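Local coordinates for Gp26 (Listeria phage P40, PDB 4JZ5), which probably hydrolyses glycosidic bonds of Listeria cell-wall peptidoglycan, as the family 25 glycosyl hydrolase domain of the phage endolysin Ply40, at residues A[31-36]-A[203-208]; A[95-100]-A[137-142]; A[112-117]-A[143-148]; A[151-156]-A[171-176]; A[179-184]-A[192-197]. All blocks are in the same frame, centred on the assembly; numbering follows the deposited sequence.

Interaction 1. Residues A[31-36]-A[203-208]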
# COMPACT_ATOMS: atom_id res chain seq x y z
N TRP A 31 8.17 1.92 10.48
CA TRP A 31 8.70 0.74 11.14
C TRP A 31 9.97 0.20 10.48
O TRP A 31 10.62 -0.69 11.02
CB TRP A 31 7.62 -0.34 11.20
CG TRP A 31 6.48 0.07 12.08
CD1 TRP A 31 5.22 0.38 11.69
CD2 TRP A 31 6.52 0.24 13.49
NE1 TRP A 31 4.46 0.72 12.78
CE2 TRP A 31 5.24 0.65 13.90
CE3 TRP A 31 7.52 0.09 14.46
CZ2 TRP A 31 4.92 0.90 15.24
CZ3 TRP A 31 7.21 0.34 15.78
CH2 TRP A 31 5.92 0.74 16.16
N GLN A 32 10.32 0.76 9.33
CA GLN A 32 11.59 0.51 8.67
C GLN A 32 12.35 1.83 8.61
O GLN A 32 12.41 2.47 7.56
CB GLN A 32 11.38 -0.08 7.28
CG GLN A 32 10.85 -1.50 7.25
CD GLN A 32 9.39 -1.60 7.65
OE1 GLN A 32 8.56 -0.79 7.22
NE2 GLN A 32 9.07 -2.62 8.44
N PRO A 33 12.89 2.28 9.75
CA PRO A 33 13.46 3.63 9.77
C PRO A 33 14.74 3.77 8.96
O PRO A 33 15.04 4.89 8.53
CB PRO A 33 13.73 3.87 11.26
CG PRO A 33 13.87 2.48 11.84
CD PRO A 33 12.86 1.67 11.09
N THR A 34 15.50 2.70 8.78
CA THR A 34 16.69 2.71 7.94
C THR A 34 16.55 1.66 6.86
O THR A 34 16.29 0.49 7.13
CB THR A 34 17.95 2.44 8.77
OG1 THR A 34 18.14 3.51 9.69
CG2 THR A 34 19.16 2.32 7.88
N VAL A 35 16.68 2.12 5.62
CA VAL A 35 16.58 1.24 4.46
C VAL A 35 17.74 1.57 3.54
O VAL A 35 17.95 2.74 3.21
CB VAL A 35 15.26 1.49 3.69
CG1 VAL A 35 15.21 0.68 2.39
CG2 VAL A 35 14.06 1.19 4.56
N ASN A 36 18.50 0.57 3.11
CA ASN A 36 19.49 0.78 2.07
C ASN A 36 18.78 0.72 0.73
O ASN A 36 18.61 -0.35 0.13
CB ASN A 36 20.60 -0.27 2.16
CG ASN A 36 21.62 -0.13 1.05
OD1 ASN A 36 21.52 0.77 0.20
ND2 ASN A 36 22.58 -1.03 1.03
N ILE A 203 17.40 -4.07 4.88
CA ILE A 203 16.54 -3.57 5.95
C ILE A 203 16.74 -4.44 7.19
O ILE A 203 16.56 -5.65 7.13
CB ILE A 203 15.06 -3.60 5.55
CG1 ILE A 203 14.83 -2.76 4.30
CG2 ILE A 203 14.19 -3.09 6.67
CD1 ILE A 203 13.40 -2.80 3.78
N ALA A 204 17.12 -3.85 8.31
CA ALA A 204 17.35 -4.66 9.50
C ALA A 204 16.07 -5.27 10.06
O ALA A 204 16.04 -6.42 10.52
CB ALA A 204 18.03 -3.82 10.57
N SER A 205 15.01 -4.49 9.97
CA SER A 205 13.72 -4.80 10.57
C SER A 205 12.89 -5.79 9.77
O SER A 205 13.03 -5.89 8.55
CB SER A 205 12.93 -3.50 10.66
OG SER A 205 13.80 -2.39 10.73
N PRO A 206 11.96 -6.50 10.44
CA PRO A 206 11.05 -7.33 9.65
C PRO A 206 10.36 -6.45 8.62
O PRO A 206 10.07 -5.28 8.90
CB PRO A 206 10.05 -7.84 10.68
CG PRO A 206 10.74 -7.66 12.02
CD PRO A 206 11.65 -6.50 11.87
N VAL A 207 10.13 -6.99 7.44
CA VAL A 207 9.48 -6.22 6.41
C VAL A 207 8.39 -7.05 5.75
O VAL A 207 8.50 -8.26 5.56
CB VAL A 207 10.50 -5.68 5.38
CG1 VAL A 207 11.16 -6.79 4.61
CG2 VAL A 207 9.85 -4.66 4.45
N ASP A 208 7.31 -6.36 5.40
CA ASP A 208 6.23 -6.95 4.63
C ASP A 208 6.67 -7.24 3.21
O ASP A 208 7.21 -6.35 2.52
CB ASP A 208 5.05 -5.98 4.52
CG ASP A 208 4.32 -5.73 5.82
OD1 ASP A 208 4.46 -6.48 6.81
OD2 ASP A 208 3.54 -4.73 5.85
O HOH W 1 9.69 -3.62 11.11
O HOH W 2 15.00 -0.37 9.52
O HOH W 3 18.12 -1.16 8.46

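Interaction 2. Residues A[95-100]-A[137-142]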
# COMPACT_ATOMS: atom_id res chain seq x y z
N ASN A 95 -8.03 13.37 1.71
CA ASN A 95 -7.15 14.50 1.47
C ASN A 95 -5.77 14.35 2.09
O ASN A 95 -4.81 14.94 1.60
CB ASN A 95 -7.80 15.79 1.94
CG ASN A 95 -8.91 16.24 1.03
OD1 ASN A 95 -8.90 15.93 -0.16
ND2 ASN A 95 -9.86 17.00 1.57
N MET A 96 -5.64 13.56 3.15
CA MET A 96 -4.31 13.24 3.69
C MET A 96 -3.49 12.50 2.65
O MET A 96 -2.31 12.78 2.44
CB MET A 96 -4.42 12.35 4.94
CG MET A 96 -4.97 13.02 6.18
SD MET A 96 -3.85 14.22 6.96
CE MET A 96 -2.59 13.19 7.68
N LEU A 97 -4.09 11.51 2.01
CA LEU A 97 -3.39 10.74 1.00
C LEU A 97 -3.05 11.63 -0.20
O LEU A 97 -1.94 11.55 -0.74
CB LEU A 97 -4.21 9.52 0.59
CG LEU A 97 -3.60 8.60 -0.48
CD1 LEU A 97 -2.17 8.15 -0.17
CD2 LEU A 97 -4.49 7.40 -0.68
N VAL A 98 -3.98 12.48 -0.62
CA VAL A 98 -3.70 13.42 -1.71
C VAL A 98 -2.55 14.35 -1.32
O VAL A 98 -1.63 14.59 -2.12
CB VAL A 98 -4.95 14.22 -2.10
CG1 VAL A 98 -4.63 15.26 -3.18
CG2 VAL A 98 -6.04 13.28 -2.59
N SER A 99 -2.59 14.88 -0.10
CA SER A 99 -1.54 15.76 0.37
C SER A 99 -0.18 15.05 0.41
O SER A 99 0.84 15.65 0.06
CB SER A 99 -1.89 16.31 1.74
OG SER A 99 -2.94 17.25 1.64
N ALA A 100 -0.17 13.80 0.85
CA ALA A 100 1.07 13.02 0.87
C ALA A 100 1.63 12.84 -0.53
O ALA A 100 2.84 12.95 -0.75
CB ALA A 100 0.82 11.67 1.52
N ASP A 137 -13.01 7.19 -4.44
CA ASP A 137 -13.51 8.10 -5.45
C ASP A 137 -12.87 9.47 -5.28
O ASP A 137 -12.53 10.14 -6.26
CB ASP A 137 -15.01 8.29 -5.33
CG ASP A 137 -15.83 7.06 -5.71
OD1 ASP A 137 -15.29 6.09 -6.25
OD2 ASP A 137 -17.06 7.11 -5.48
N HIS A 138 -12.76 9.94 -4.04
CA HIS A 138 -12.19 11.26 -3.81
C HIS A 138 -10.74 11.33 -4.25
O HIS A 138 -10.32 12.26 -4.95
CB HIS A 138 -12.35 11.68 -2.35
CG HIS A 138 -12.02 13.11 -2.12
ND1 HIS A 138 -12.86 14.12 -2.50
CD2 HIS A 138 -10.93 13.70 -1.57
CE1 HIS A 138 -12.32 15.28 -2.20
NE2 HIS A 138 -11.15 15.06 -1.63
N VAL A 139 -9.95 10.34 -3.84
CA VAL A 139 -8.53 10.36 -4.19
C VAL A 139 -8.33 10.27 -5.71
O VAL A 139 -7.53 11.00 -6.28
CB VAL A 139 -7.78 9.24 -3.47
CG1 VAL A 139 -6.32 9.21 -3.90
CG2 VAL A 139 -7.89 9.39 -1.96
N LYS A 140 -9.06 9.37 -6.36
CA LYS A 140 -8.97 9.24 -7.82
C LYS A 140 -9.36 10.56 -8.49
O LYS A 140 -8.69 11.02 -9.42
CB LYS A 140 -9.87 8.11 -8.33
CG LYS A 140 -9.32 6.72 -8.01
CD LYS A 140 -10.27 5.61 -8.39
CE LYS A 140 -10.62 5.54 -9.87
NZ LYS A 140 -9.43 5.27 -10.73
N GLY A 141 -10.44 11.17 -8.02
CA GLY A 141 -10.92 12.40 -8.63
C GLY A 141 -10.00 13.58 -8.43
O GLY A 141 -10.00 14.50 -9.26
N GLN A 142 -9.24 13.59 -7.35
CA GLN A 142 -8.30 14.66 -7.08
C GLN A 142 -7.00 14.53 -7.84
O GLN A 142 -6.38 15.53 -8.19
CB GLN A 142 -7.99 14.75 -5.58
CG GLN A 142 -9.17 15.18 -4.71
CD GLN A 142 -9.67 16.59 -5.00
OE1 GLN A 142 -10.84 16.77 -5.33
NE2 GLN A 142 -8.81 17.57 -4.87

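Interaction 3. Residues A[112-117]-A[143-148]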
# COMPACT_ATOMS: atom_id res chain seq x y z
N THR A 112 3.39 6.20 -8.41
CA THR A 112 2.62 5.76 -9.56
C THR A 112 1.34 5.02 -9.20
O THR A 112 0.61 4.60 -10.09
CB THR A 112 3.44 4.86 -10.48
OG1 THR A 112 3.92 3.74 -9.74
CG2 THR A 112 4.63 5.63 -11.06
N PHE A 113 1.05 4.85 -7.92
CA PHE A 113 -0.13 4.11 -7.49
C PHE A 113 -0.41 4.50 -6.06
O PHE A 113 0.52 4.77 -5.29
CB PHE A 113 0.10 2.59 -7.61
CG PHE A 113 -1.07 1.83 -8.18
CD1 PHE A 113 -2.18 1.51 -7.40
CD2 PHE A 113 -1.05 1.43 -9.50
CE1 PHE A 113 -3.24 0.81 -7.94
CE2 PHE A 113 -2.11 0.72 -10.04
CZ PHE A 113 -3.20 0.41 -9.27
N LEU A 114 -1.69 4.50 -5.68
CA LEU A 114 -2.09 4.84 -4.33
C LEU A 114 -3.01 3.75 -3.80
O LEU A 114 -3.64 3.03 -4.57
CB LEU A 114 -2.83 6.18 -4.31
CG LEU A 114 -2.06 7.36 -4.93
CD1 LEU A 114 -2.98 8.55 -5.08
CD2 LEU A 114 -0.84 7.75 -4.09
N PHE A 115 -3.09 3.62 -2.47
CA PHE A 115 -3.90 2.58 -1.85
C PHE A 115 -4.58 3.05 -0.58
O PHE A 115 -4.02 3.80 0.21
CB PHE A 115 -3.03 1.38 -1.46
CG PHE A 115 -2.49 0.62 -2.62
CD1 PHE A 115 -3.24 -0.39 -3.19
CD2 PHE A 115 -1.25 0.88 -3.13
CE1 PHE A 115 -2.76 -1.12 -4.26
CE2 PHE A 115 -0.77 0.15 -4.21
CZ PHE A 115 -1.53 -0.84 -4.76
N LEU A 116 -5.80 2.55 -0.40
CA LEU A 116 -6.51 2.60 0.86
C LEU A 116 -6.25 1.29 1.62
O LEU A 116 -6.60 0.21 1.13
CB LEU A 116 -8.01 2.74 0.60
CG LEU A 116 -8.92 2.63 1.82
CD1 LEU A 116 -8.55 3.65 2.87
CD2 LEU A 116 -10.38 2.82 1.41
N ASP A 117 -5.64 1.39 2.79
CA ASP A 117 -5.42 0.26 3.70
C ASP A 117 -6.53 0.31 4.75
O ASP A 117 -6.55 1.23 5.60
CB ASP A 117 -4.03 0.42 4.32
CG ASP A 117 -3.70 -0.58 5.41
OD1 ASP A 117 -4.60 -1.19 5.99
OD2 ASP A 117 -2.49 -0.73 5.71
N THR A 143 -6.57 13.29 -8.10
CA THR A 143 -5.23 13.04 -8.59
C THR A 143 -5.13 12.44 -9.99
O THR A 143 -4.13 12.61 -10.66
CB THR A 143 -4.46 12.09 -7.65
OG1 THR A 143 -5.06 10.78 -7.68
CG2 THR A 143 -4.42 12.63 -6.22
N GLY A 144 -6.14 11.68 -10.42
CA GLY A 144 -6.03 10.95 -11.67
C GLY A 144 -5.12 9.73 -11.59
O GLY A 144 -4.86 9.10 -12.62
N VAL A 145 -4.63 9.42 -10.40
CA VAL A 145 -3.75 8.28 -10.19
C VAL A 145 -4.62 7.10 -9.80
O VAL A 145 -5.66 7.27 -9.15
CB VAL A 145 -2.72 8.61 -9.09
CG1 VAL A 145 -1.81 7.41 -8.78
CG2 VAL A 145 -1.88 9.81 -9.50
N LYS A 146 -4.22 5.89 -10.18
CA LYS A 146 -4.97 4.71 -9.78
C LYS A 146 -4.91 4.48 -8.27
O LYS A 146 -3.90 4.77 -7.62
CB LYS A 146 -4.46 3.47 -10.51
CG LYS A 146 -4.72 3.52 -12.01
CD LYS A 146 -4.36 2.21 -12.67
CE LYS A 146 -4.61 2.23 -14.17
NZ LYS A 146 -6.06 2.38 -14.50
N VAL A 147 -6.01 3.97 -7.74
CA VAL A 147 -6.13 3.73 -6.30
C VAL A 147 -6.68 2.33 -6.08
O VAL A 147 -7.76 2.00 -6.56
CB VAL A 147 -7.08 4.74 -5.64
CG1 VAL A 147 -7.19 4.48 -4.15
CG2 VAL A 147 -6.61 6.16 -5.89
N GLY A 148 -5.93 1.53 -5.33
CA GLY A 148 -6.35 0.20 -4.95
C GLY A 148 -6.76 0.10 -3.48
O GLY A 148 -6.81 1.10 -2.77
O HOH W 4 -1.63 5.39 -11.57

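Interaction 4. Residues A[151-156]-A[171-176]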
# COMPACT_ATOMS: atom_id res chain seq x y z
N ALA A 151 -6.59 -5.14 2.39
CA ALA A 151 -6.99 -5.68 3.68
C ALA A 151 -6.55 -7.14 3.74
O ALA A 151 -6.17 -7.74 2.73
CB ALA A 151 -8.49 -5.57 3.89
N GLY A 152 -6.56 -7.71 4.94
CA GLY A 152 -6.40 -9.14 5.07
C GLY A 152 -7.58 -9.90 4.49
O GLY A 152 -8.70 -9.39 4.43
N ASP A 153 -7.29 -11.11 4.05
CA ASP A 153 -8.24 -12.07 3.49
C ASP A 153 -9.58 -12.09 4.23
O ASP A 153 -10.63 -11.78 3.66
CB ASP A 153 -7.56 -13.44 3.53
CG ASP A 153 -8.32 -14.52 2.77
OD1 ASP A 153 -9.40 -14.26 2.22
OD2 ASP A 153 -7.80 -15.65 2.74
N SER A 154 -9.55 -12.45 5.50
CA SER A 154 -10.74 -12.61 6.32
C SER A 154 -11.51 -11.30 6.48
O SER A 154 -12.73 -11.27 6.35
CB SER A 154 -10.37 -13.15 7.70
OG SER A 154 -11.52 -13.27 8.51
N PHE A 155 -10.80 -10.22 6.80
CA PHE A 155 -11.45 -8.92 6.96
C PHE A 155 -12.15 -8.53 5.65
O PHE A 155 -13.28 -8.04 5.66
CB PHE A 155 -10.42 -7.86 7.33
CG PHE A 155 -11.02 -6.53 7.62
CD1 PHE A 155 -11.36 -5.67 6.58
CD2 PHE A 155 -11.28 -6.14 8.92
CE1 PHE A 155 -11.93 -4.45 6.85
CE2 PHE A 155 -11.86 -4.90 9.19
CZ PHE A 155 -12.18 -4.06 8.15
N TRP A 156 -11.47 -8.75 4.53
CA TRP A 156 -12.01 -8.40 3.22
C TRP A 156 -13.34 -9.10 2.99
O TRP A 156 -14.34 -8.48 2.61
CB TRP A 156 -10.98 -8.80 2.16
CG TRP A 156 -11.28 -8.38 0.75
CD1 TRP A 156 -12.31 -8.80 -0.03
CD2 TRP A 156 -10.49 -7.51 -0.06
NE1 TRP A 156 -12.24 -8.21 -1.28
CE2 TRP A 156 -11.12 -7.42 -1.32
CE3 TRP A 156 -9.32 -6.78 0.16
CZ2 TRP A 156 -10.62 -6.62 -2.35
CZ3 TRP A 156 -8.82 -6.00 -0.87
CH2 TRP A 156 -9.47 -5.92 -2.10
N VAL A 171 -4.23 -8.09 -1.14
CA VAL A 171 -4.80 -8.96 -0.12
C VAL A 171 -3.70 -9.62 0.70
O VAL A 171 -2.75 -10.18 0.14
CB VAL A 171 -5.69 -10.05 -0.74
CG1 VAL A 171 -6.39 -10.85 0.35
CG2 VAL A 171 -6.71 -9.44 -1.69
N ALA A 172 -3.83 -9.54 2.02
CA ALA A 172 -2.86 -10.16 2.93
C ALA A 172 -3.31 -11.52 3.41
O ALA A 172 -4.47 -11.71 3.81
CB ALA A 172 -2.61 -9.25 4.11
N ARG A 173 -2.37 -12.46 3.40
CA ARG A 173 -2.56 -13.76 4.03
C ARG A 173 -1.18 -14.33 4.29
O ARG A 173 -0.42 -14.54 3.35
CB ARG A 173 -3.36 -14.71 3.14
CG ARG A 173 -3.65 -16.07 3.79
CD ARG A 173 -4.52 -15.93 5.03
NE ARG A 173 -4.77 -17.21 5.69
CZ ARG A 173 -5.72 -18.08 5.33
NH1 ARG A 173 -6.54 -17.83 4.33
NH2 ARG A 173 -5.85 -19.22 6.00
N TYR A 174 -0.85 -14.56 5.56
CA TYR A 174 0.53 -14.85 5.94
C TYR A 174 0.83 -16.31 6.23
O TYR A 174 2.00 -16.69 6.22
CB TYR A 174 0.92 -14.06 7.19
CG TYR A 174 0.81 -12.56 7.10
CD1 TYR A 174 0.80 -11.89 5.88
CD2 TYR A 174 0.71 -11.80 8.26
CE1 TYR A 174 0.71 -10.52 5.84
CE2 TYR A 174 0.63 -10.44 8.21
CZ TYR A 174 0.62 -9.80 7.00
OH TYR A 174 0.53 -8.42 7.01
N GLY A 175 -0.17 -17.13 6.52
CA GLY A 175 0.11 -18.50 6.90
C GLY A 175 1.01 -18.56 8.12
O GLY A 175 0.74 -17.90 9.12
N VAL A 176 2.10 -19.33 8.03
CA VAL A 176 3.04 -19.45 9.14
C VAL A 176 3.81 -18.15 9.40
O VAL A 176 4.44 -18.01 10.45
CB VAL A 176 4.08 -20.57 8.93
CG1 VAL A 176 3.41 -21.93 8.99
CG2 VAL A 176 4.86 -20.39 7.64

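Interaction 5. Residues A[179-184]-A[192-197]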
# COMPACT_ATOMS: atom_id res chain seq x y z
N GLY A 179 8.48 -15.35 6.56
CA GLY A 179 9.34 -14.63 5.65
C GLY A 179 9.30 -15.12 4.22
O GLY A 179 9.91 -14.50 3.34
N LYS A 180 8.58 -16.21 3.98
CA LYS A 180 8.48 -16.79 2.65
C LYS A 180 7.01 -17.04 2.35
O LYS A 180 6.19 -17.12 3.27
CB LYS A 180 9.24 -18.12 2.57
CG LYS A 180 10.72 -17.97 2.80
CD LYS A 180 11.41 -17.29 1.64
CE LYS A 180 12.91 -17.17 1.88
NZ LYS A 180 13.63 -16.61 0.70
N PRO A 181 6.64 -17.15 1.07
CA PRO A 181 5.23 -17.42 0.77
C PRO A 181 4.73 -18.67 1.49
O PRO A 181 5.42 -19.68 1.57
CB PRO A 181 5.23 -17.60 -0.75
CG PRO A 181 6.40 -16.80 -1.22
CD PRO A 181 7.44 -16.96 -0.15
N SER A 182 3.52 -18.57 2.01
CA SER A 182 2.88 -19.63 2.76
C SER A 182 1.45 -19.71 2.21
O SER A 182 1.24 -19.66 0.99
CB SER A 182 2.92 -19.29 4.25
OG SER A 182 2.37 -20.31 5.07
N THR A 183 0.46 -19.78 3.08
CA THR A 183 -0.93 -19.89 2.67
C THR A 183 -1.35 -18.73 1.76
O THR A 183 -1.12 -17.57 2.10
CB THR A 183 -1.82 -19.88 3.92
OG1 THR A 183 -1.30 -20.83 4.87
CG2 THR A 183 -3.25 -20.19 3.57
N LYS A 184 -1.95 -19.05 0.62
CA LYS A 184 -2.47 -18.03 -0.28
C LYS A 184 -3.80 -17.48 0.22
O LYS A 184 -4.50 -18.14 0.98
CB LYS A 184 -2.65 -18.60 -1.69
CG LYS A 184 -1.34 -18.93 -2.37
CD LYS A 184 -1.53 -19.30 -3.83
CE LYS A 184 -0.19 -19.34 -4.55
NZ LYS A 184 -0.36 -19.69 -5.99
N TRP A 192 -0.35 -9.95 -3.45
CA TRP A 192 -0.50 -10.79 -2.26
C TRP A 192 0.58 -10.44 -1.27
O TRP A 192 1.77 -10.59 -1.56
CB TRP A 192 -0.40 -12.25 -2.68
CG TRP A 192 -0.25 -13.28 -1.59
CD1 TRP A 192 -0.68 -13.24 -0.30
CD2 TRP A 192 0.39 -14.54 -1.76
NE1 TRP A 192 -0.33 -14.42 0.35
CE2 TRP A 192 0.32 -15.23 -0.53
CE3 TRP A 192 1.02 -15.15 -2.84
CZ2 TRP A 192 0.88 -16.50 -0.36
CZ3 TRP A 192 1.57 -16.41 -2.67
CH2 TRP A 192 1.49 -17.07 -1.44
N GLN A 193 0.17 -9.93 -0.11
CA GLN A 193 1.09 -9.71 1.00
C GLN A 193 1.20 -11.02 1.78
O GLN A 193 0.26 -11.42 2.46
CB GLN A 193 0.62 -8.59 1.89
CG GLN A 193 1.68 -8.07 2.83
CD GLN A 193 1.10 -7.05 3.76
OE1 GLN A 193 0.26 -7.37 4.59
NE2 GLN A 193 1.47 -5.80 3.57
N TYR A 194 2.33 -11.70 1.62
CA TYR A 194 2.45 -13.08 2.06
C TYR A 194 3.17 -13.26 3.39
O TYR A 194 3.13 -14.35 3.97
CB TYR A 194 3.08 -13.95 0.98
CG TYR A 194 4.49 -13.58 0.55
CD1 TYR A 194 5.58 -13.96 1.31
CD2 TYR A 194 4.72 -12.89 -0.63
CE1 TYR A 194 6.85 -13.66 0.91
CE2 TYR A 194 6.00 -12.59 -1.04
CZ TYR A 194 7.06 -12.98 -0.28
OH TYR A 194 8.33 -12.68 -0.71
N THR A 195 3.81 -12.22 3.89
CA THR A 195 4.44 -12.27 5.20
C THR A 195 4.64 -10.86 5.74
O THR A 195 4.74 -9.91 4.95
CB THR A 195 5.82 -13.00 5.14
OG1 THR A 195 6.33 -13.22 6.45
CG2 THR A 195 6.84 -12.23 4.33
N SER A 196 4.69 -10.76 7.06
CA SER A 196 5.09 -9.53 7.74
C SER A 196 6.50 -9.67 8.32
O SER A 196 6.99 -8.74 8.97
CB SER A 196 4.11 -9.20 8.87
OG SER A 196 4.21 -10.13 9.96
N LYS A 197 7.16 -10.80 8.07
CA LYS A 197 8.43 -11.11 8.71
C LYS A 197 9.51 -11.39 7.68
O LYS A 197 10.40 -12.22 7.90
CB LYS A 197 8.28 -12.30 9.65
CG LYS A 197 7.24 -12.10 10.73
CD LYS A 197 7.53 -10.92 11.62
CE LYS A 197 6.50 -10.85 12.75
NZ LYS A 197 6.68 -9.67 13.64
O HOH W 5 10.21 -14.34 0.46
O HOH W 6 1.70 -16.60 2.89

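Interaction 1. Residues A[31-36]-A[203-208]
Gln32 meets Pro206 because its side chain folds twice: CG lies beside the backbone N and opposite the carbonyl carbon (chi1 -70°), and a second bend at chi2 (73°) swings the amide across to residues 203-208. There NE2 gives a hydrogen bond to Pro206 O at 2.9 Å. The N-H is not well aimed, with an angle of 139° at the hydrogen, and the acceptor is tilted somewhat from the amide plane, yet the donor lies in the plane of the Pro206 carbonyl. The other end of the amide is held too, since Gln32 OE1 accepts from Ser29 N, so the amide is fixed from both ends. On the way to the amide, Gln32 CG rests on Ile203 CG2 at 3.7 Å. Further along, Val35 and Ile203 lie side by side and point the same way; both methyls of Val35 touch Ile203 CG1, CG1 to CG1 being 4.0 Å.

Three waters fill in where the backbones stand apart. One donates to Trp31 O and also to Pro206 O, the latter at 2.8 Å, which gives that carbonyl a second donor beside Gln32. Another accepts from Thr34 N and lies near Ser205 OG in one of that serine's two conformers. The third joins Thr34 O, to which it donates, with Ala204 N at 2.9 Å. In this way the loop after strand 25-28 is tied to the corner leading into strand 206-211, strands that are themselves antiparallel neighbours in the sheet. Of the polar links between the two segments, one is direct, from the buried Gln32 amide, and water bridges the backbones elsewhere.

Interaction 2. Residues A[95-100]-A[137-142]
Asn95 and His138 supply the polar part of this helix pair. His138 NE2 donates to Asn95 OD1 at 2.8 Å, with 140° at the hydrogen; the oxygen lies in the ring plane, at the edge, whereas the donor is clearly tilted from the plane of the Asn95 carbonyl. Amide and imidazole planes are accordingly turned well apart, by 63°. With CG anti to the backbone N, the His138 ring reaches across to helix 87-106, and Gln142 CG of its own helix lies over one face, toward the rim.

The apolar part is made of Leu97, Val98 and Val139, with Gln142 adding its CB. Leu97 CD2 sits against both methyls of Val139, 4.1 Å from CG1, the two side chains crossing at about a right angle. Val98 CG2 touches Gln142 CB at 3.9 Å, so the glutamine contributes its aliphatic root here. Val98 and Val139 have the closest CA atoms, 6.2 Å apart.

The short helical segments approach to 9.4 Å and run broadly the same way, at a crossing angle of -33°, and Leu97 also reaches strand 76-81. Chemically, the contact grades from aliphatic packing at buried Leu97, Val98 and Val139 to an imidazole-amide bond at the partly exposed Asn95 and His138, which helps set the rotation of the His138 ring.

Interaction 3. Residues A[112-117]-A[143-148]
Two parallel neighbours in the sheet, strands 114-117 and 147-152, meet here, with Leu114 paired to Val147 and Phe115 to Gly148. Three backbone bonds join them: Leu114 N to Lys146 O, Gly148 N to Leu114 O and Leu116 N to Gly148 O, all between 2.8 and 3.0 Å. Just before the strands, a water accepts from Lys146 N and donates to Thr112 O.

Leu114 and Val147 point to the face packed by helix 128-143, where both touch Val139. Leu114 CG meets Val145 CG1 at 3.9 Å, and its CD1 faces Thr143 OG1 tip to tip. This is a right-handed beta-alpha-beta crossover in which helix 128-143 connects the two strands. At the end of that helix Thr143 OG1 accepts from Val145 N, forming an ST turn, and is itself bonded to Val139 O; Gly144 between them has positive phi.

On the Phe115 side, Lys146 CB lies over one face of the Phe113 ring, 3.8 Å from its centroid and 21° off the normal, a CH-pi contact. Gly148 N stands at the edge of the same ring. The bare CA of Gly148 lies close to the Phe115 ring, 3.6 Å from Phe115 CD1, a ring that also meets Trp170 edge-to-face.

Interaction 4. Residues A[151-156]-A[171-176]
Asp153 and Ala172 meet in the tight part of this contact, where the backbones of two parallel strands are bonded. Ala172 N donates to Ala151 O at 3.0 Å, and Ala172 O takes the N-H of Asp153, with 2.9 Å from Asp153 N. Gly152 is the N-cap of the helix that starts at Asp153, so the strand pairing runs directly into the first turn. On the face shared with Ala151, Val171 packs against the start of helix 153-158: CG1 lies 3.8 Å from Asp153 N, and CG2 sits over one face of Trp156, 4.3 Å from the centroid of the six-membered ring. The Trp156 indole has its NE1 bonded to Asp162.

Toward the partly exposed Arg173 the contact thins to one salt bridge. Arg173 bends at chi2 (63°) to bring NH1 within 3.0 Å of Asp153 OD2 in the conformer given, one of two. The oxygen lies near the guanidinium plane and is met on its anti side, but the carboxylate is turned 43° from that plane. In that conformer Ser186 N also donates to OD2.

Strand 169-172 lies between strand 147-152 and strand 191-195 in the sheet, with Val171 bonded through its backbone to Gln193, while helix 153-158 rises from the end of strand 147-152.

Interaction 5. Residues A[179-184]-A[192-197]
Pro181 lies on Tyr194, and the tyrosine can be followed outward. Its first torsion places CG between the backbone N and the carbonyl carbon (chi1 61°), turning the ring up under the loop. CB lies over one face of the neighbouring Trp192 indole and 4.1 Å from Pro181 CA. CG meets Pro181 CA and CG. CD1 comes within 3.4 Å of Pro181 N, and CE1 within 3.5 Å of Pro181 CD. Pro181 CG stands almost over the middle of the ring, 3.8 Å from the centroid and 11° off its normal: a CH-pi contact in which proline and tyrosine run side by side. CZ still touches the pyrrolidine, and at the tip OH is 2.8 Å from a water that donates to Gly179 O, an atom itself at the edge of the ring.

The loop 179-184 follows strand 169-172 and leads to strand 191-195, folding back over the strand it precedes; the two segments run 151° apart in direction. Within the sheet that strand pairs with 169-172 and, antiparallel, with 206-211.

Trp192 is covered on the face away from Tyr194 CB by Lys184, whose CG lies 3.5 Å from Trp192 CH2 and whose chain lies across the indole. Ser182 O lies at the edge of the same indole, in its plane, and NE1 is bonded to Arg173 O. Further on, Thr195 OG1 accepts from Gly179 N at 3.0 Å and from Lys197 N, closing an ST turn, and also bonds Asp177.

In the fold
Four of the five contacts lie on one curled sheet, as in the barrel-like family 25 fold. Along the chain, interaction 1 closes the long loop that encloses the others; interactions 2 and 3 alternate their segments, followed by 4 and then 5. Interactions 2 and 3, centres about 8 Å apart, share a core in which helices 87-106 and 128-143 pack on strand 114-117. Strand 147-152 carries interaction 3 at its start and interaction 4 at its end, about 20 Å between centres. Interactions 4 and 5, centres about 9 Å apart, meet where strands 169-172 and 191-195 pair, and interaction 5 touches interaction 1 through strand 206-211, linking late strands to the first loop.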